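Local coordinates for nitrogenase molybdenum-iron protein beta chain (Clostridium pasteurianum, PDB 4WES), which forms, with the alpha chain, the molybdenum-iron component of nitrogenase, which reduces dinitrogen to ammonium, and shares an [8Fe-7S] cluster with that chain, at residues E186-F191 with I196-F201. Numbering follows the deposited sequence. Where two conformers were deposited one is given.
Sequences EIKRLF and IPYIMF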
ATOM      1  N   GLU B 186       8.170  -1.841  19.356  1.00 10.43           N
ATOM      2  CA  GLU B 186       9.431  -1.414  18.742  1.00 10.83           C
ATOM      3  C   GLU B 186      10.335  -0.706  19.738  1.00 10.85           C
ATOM      4  O   GLU B 186      11.559  -0.932  19.740  1.00 11.75           O
ATOM      5  CB  GLU B 186       9.142  -0.548  17.534  1.00 10.71           C
ATOM      6  CG  GLU B 186      10.369   0.019  16.833  1.00 11.53           C
ATOM      7  CD  GLU B 186      11.362  -1.003  16.293  1.00 13.95           C
ATOM      8  OE1 GLU B 186      11.052  -2.207  16.247  1.00 15.72           O
ATOM      9  OE2 GLU B 186      12.485  -0.576  15.936  1.00 17.14           O
ATOM     10  N   ILE B 187       9.772   0.152  20.578  1.00 10.52           N
ATOM     11  CA  ILE B 187      10.579   0.824  21.606  1.00 10.94           C
ATOM     12  C   ILE B 187      11.181  -0.200  22.565  1.00 11.32           C
ATOM     13  O   ILE B 187      12.373  -0.108  22.899  1.00 11.95           O
ATOM     14  CB  ILE B 187       9.738   1.900  22.318  1.00 11.30           C
ATOM     15  CG1 ILE B 187       9.426   3.038  21.337  1.00 11.99           C
ATOM     16  CG2 ILE B 187      10.410   2.404  23.566  1.00 12.28           C
ATOM     17  CD1 ILE B 187       8.204   3.844  21.722  1.00 13.52           C
ATOM     18  N   LYS B 188      10.382  -1.188  22.972  1.00 11.24           N
ATOM     19  CA  LYS B 188      10.902  -2.256  23.843  1.00 12.08           C
ATOM     20  C   LYS B 188      12.036  -3.011  23.128  1.00 11.86           C
ATOM     21  O   LYS B 188      13.073  -3.325  23.742  1.00 13.17           O
ATOM     22  CB  LYS B 188       9.799  -3.205  24.297  1.00 12.25           C
ATOM     23  CG  LYS B 188       8.802  -2.549  25.246  1.00 12.83           C
ATOM     24  CD  LYS B 188       7.864  -3.521  25.906  1.00 15.69           C
ATOM     25  CE  LYS B 188       6.949  -4.169  24.911  1.00 15.22           C
ATOM     26  NZ  LYS B 188       6.053  -5.147  25.588  1.00 15.12           N
ATOM     27  N   ARG B 189      11.837  -3.302  21.854  1.00 11.78           N
ATOM     28  CA  ARG B 189      12.831  -4.033  21.085  1.00 11.74           C
ATOM     29  C   ARG B 189      14.160  -3.280  21.068  1.00 11.89           C
ATOM     30  O   ARG B 189      15.250  -3.875  21.175  1.00 13.31           O
ATOM     31  CB  ARG B 189      12.320  -4.282  19.662  1.00 12.31           C
ATOM     32  CG  ARG B 189      13.184  -5.263  18.878  1.00 13.40           C
ATOM     33  CD  ARG B 189      12.818  -5.292  17.395  1.00 12.98           C
ATOM     34  NE  ARG B 189      13.113  -4.037  16.721  1.00 14.22           N
ATOM     35  CZ  ARG B 189      14.328  -3.666  16.337  1.00 16.57           C
ATOM     36  NH1 ARG B 189      15.382  -4.472  16.513  1.00 20.00           N
ATOM     37  NH2 ARG B 189      14.509  -2.489  15.795  1.00 17.30           N
ATOM     38  N   LEU B 190      14.098  -1.951  20.935  1.00 11.60           N
ATOM     39  CA  LEU B 190      15.295  -1.125  20.921  0.56 11.26           C
ATOM     40  C   LEU B 190      15.998  -1.110  22.283  1.00 11.55           C
ATOM     41  O   LEU B 190      17.231  -1.224  22.344  1.00 13.23           O
ATOM     42  CB  LEU B 190      14.957   0.283  20.441  0.56 10.22           C
ATOM     43  CG  LEU B 190      14.543   0.341  18.967  0.56  8.59           C
ATOM     44  CD1 LEU B 190      14.001   1.722  18.609  0.56  8.00           C
ATOM     45  CD2 LEU B 190      15.708   0.031  18.062  0.56  8.63           C
ATOM     46  N   PHE B 191      15.241  -0.966  23.365  1.00 11.95           N
ATOM     47  CA  PHE B 191      15.827  -1.088  24.712  1.00 12.42           C
ATOM     48  C   PHE B 191      16.542  -2.435  24.867  1.00 13.49           C
ATOM     49  O   PHE B 191      17.665  -2.520  25.395  1.00 14.10           O
ATOM     50  CB  PHE B 191      14.762  -1.013  25.810  1.00 12.27           C
ATOM     51  CG  PHE B 191      14.465   0.382  26.330  1.00 12.37           C
ATOM     52  CD1 PHE B 191      15.150   0.849  27.444  1.00 13.44           C
ATOM     53  CD2 PHE B 191      13.530   1.199  25.739  1.00 13.02           C
ATOM     54  CE1 PHE B 191      14.918   2.115  27.919  1.00 13.93           C
ATOM     55  CE2 PHE B 191      13.282   2.438  26.231  1.00 13.65           C
ATOM     56  CZ  PHE B 191      13.959   2.898  27.329  1.00 13.35           C
ATOM     57  N   ILE B 196      19.456  -2.577  27.851  1.00 14.53           N
ATOM     58  CA  ILE B 196      19.091  -1.660  28.902  1.00 14.46           C
ATOM     59  C   ILE B 196      17.802  -2.125  29.595  1.00 14.58           C
ATOM     60  O   ILE B 196      16.738  -2.094  28.992  1.00 15.62           O
ATOM     61  CB  ILE B 196      18.906  -0.231  28.356  1.00 13.87           C
ATOM     62  CG1 ILE B 196      20.241   0.271  27.838  1.00 14.37           C
ATOM     63  CG2 ILE B 196      18.332   0.716  29.402  1.00 14.37           C
ATOM     64  CD1 ILE B 196      20.153   1.552  27.020  1.00 14.65           C
ATOM     65  N   PRO B 197      17.880  -2.501  30.876  1.00 15.05           N
ATOM     66  CA  PRO B 197      16.662  -2.840  31.626  1.00 15.16           C
ATOM     67  C   PRO B 197      15.720  -1.659  31.747  1.00 13.58           C
ATOM     68  O   PRO B 197      16.186  -0.521  31.930  1.00 14.67           O
ATOM     69  CB  PRO B 197      17.198  -3.281  33.004  1.00 18.79           C
ATOM     70  CG  PRO B 197      18.597  -3.766  32.701  1.00 19.31           C
ATOM     71  CD  PRO B 197      19.100  -2.844  31.626  1.00 17.07           C
ATOM     72  N   TYR B 198      14.413  -1.930  31.694  1.00 13.99           N
ATOM     73  CA  TYR B 198      13.433  -0.858  31.623  1.00 13.27           C
ATOM     74  C   TYR B 198      12.096  -1.317  32.194  1.00 12.42           C
ATOM     75  O   TYR B 198      11.843  -2.520  32.345  1.00 13.90           O
ATOM     76  CB  TYR B 198      13.236  -0.381  30.146  1.00 14.09           C
ATOM     77  CG  TYR B 198      12.622  -1.467  29.290  1.00 12.94           C
ATOM     78  CD1 TYR B 198      13.379  -2.483  28.753  1.00 13.30           C
ATOM     79  CD2 TYR B 198      11.248  -1.537  29.138  1.00 13.63           C
ATOM     80  CE1 TYR B 198      12.784  -3.510  28.032  1.00 13.91           C
ATOM     81  CE2 TYR B 198      10.658  -2.546  28.442  1.00 14.49           C
ATOM     82  CZ  TYR B 198      11.420  -3.550  27.896  1.00 14.50           C
ATOM     83  OH  TYR B 198      10.818  -4.588  27.225  1.00 16.21           O
ATOM     84  N   ILE B 199      11.252  -0.324  32.475  1.00 12.34           N
ATOM     85  CA  ILE B 199       9.844  -0.543  32.767  1.00 12.07           C
ATOM     86  C   ILE B 199       9.093   0.381  31.807  1.00 12.53           C
ATOM     87  O   ILE B 199       9.271   1.597  31.886  1.00 13.02           O
ATOM     88  CB  ILE B 199       9.419  -0.178  34.205  1.00 13.41           C
ATOM     89  CG1 ILE B 199      10.198  -1.024  35.228  1.00 14.86           C
ATOM     90  CG2 ILE B 199       7.924  -0.394  34.363  1.00 13.66           C
ATOM     91  CD1 ILE B 199      10.073  -0.494  36.639  1.00 14.52           C
ATOM     92  N   MET B 200       8.296  -0.159  30.889  1.00 12.23           N
ATOM     93  CA  MET B 200       7.442   0.653  30.032  1.00 11.14           C
ATOM     94  C   MET B 200       6.058   0.745  30.638  1.00 10.85           C
ATOM     95  O   MET B 200       5.511  -0.281  31.033  1.00 12.39           O
ATOM     96  CB  MET B 200       7.342   0.054  28.634  1.00 11.80           C
ATOM     97  CG  MET B 200       6.428   0.866  27.714  1.00 11.02           C
ATOM     98  SD  MET B 200       6.329   0.265  26.041  1.00 12.37           S
ATOM     99  CE  MET B 200       7.872   0.885  25.443  1.00 12.67           C
ATOM    100  N   PHE B 201       5.495   1.948  30.703  1.00 11.10           N
ATOM    101  CA  PHE B 201       4.110   2.054  31.084  1.00 10.86           C
ATOM    102  C   PHE B 201       3.484   3.318  30.498  1.00 10.76           C
ATOM    103  O   PHE B 201       4.160   4.355  30.392  1.00 10.75           O
ATOM    104  CB  PHE B 201       3.953   2.049  32.610  1.00 12.62           C
ATOM    105  CG  PHE B 201       4.335   3.308  33.294  1.00 12.78           C
ATOM    106  CD1 PHE B 201       5.683   3.587  33.562  1.00 14.40           C
ATOM    107  CD2 PHE B 201       3.378   4.148  33.826  1.00 14.03           C
ATOM    108  CE1 PHE B 201       6.058   4.732  34.230  1.00 15.31           C
ATOM    109  CE2 PHE B 201       3.748   5.297  34.524  1.00 16.15           C
ATOM    110  CZ  PHE B 201       5.088   5.573  34.727  1.00 17.11           C
TER
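Ile196 meets the helix first, where its backbone N donates to Phe191 O over 3.0 Å in a nearly straight bond. That bond closes the turn between helix 181-193 and strand 198-200, the helix and second strand of a beta-alpha-beta unit that starts at strand 172-175 and belongs to a parallel sheet. Helix segment 186-191 and strand 198-200 run almost exactly antiparallel, their axes 10.1 Å apart at closest approach, with side chains from both meeting between them. The Ile196 side chain points back at the helix and lays CG2 against Phe191 CD1 at 3.7 Å, while Leu280 and Thr284 of helix 270-284 touch it too.

Two residues on, Tyr198 touches two helix residues. With chi1 at 66°, its CG sits between the backbone N and the carbonyl carbon, and the ring reaches along the helix from Phe191 to Lys188. Tyr198 CB lies 3.5 Å from Phe191 CD1; further along, Phe191 CB comes against Tyr198 CD1 obliquely. The two rings are inclined at 40°, with centroids 5.0 Å apart. At the far end, the Lys188 methylenes cross the tyrosine roughly at right angles, and CB approaches Tyr198 OH to 3.4 Å. The hydroxyl hydrogen-bonds to Glu192, just past the helical segment; Lys188 instead bends at chi3 and carries NZ off to a salt bridge with Asp203 and a hydrogen bond with Ser205. The lysine thus lends its aliphatic part to the packing and sends its charge away.

Met200 comes last, on the same side of the strand as Tyr198. Val174 of the neighbouring strand packs on both Met200 and Phe191. The methionine reaches out extended through chi2, then turns at chi3 (-77°), placing CE 3.5 Å from Ile187 CG2 and 3.6 Å from Lys188 CG.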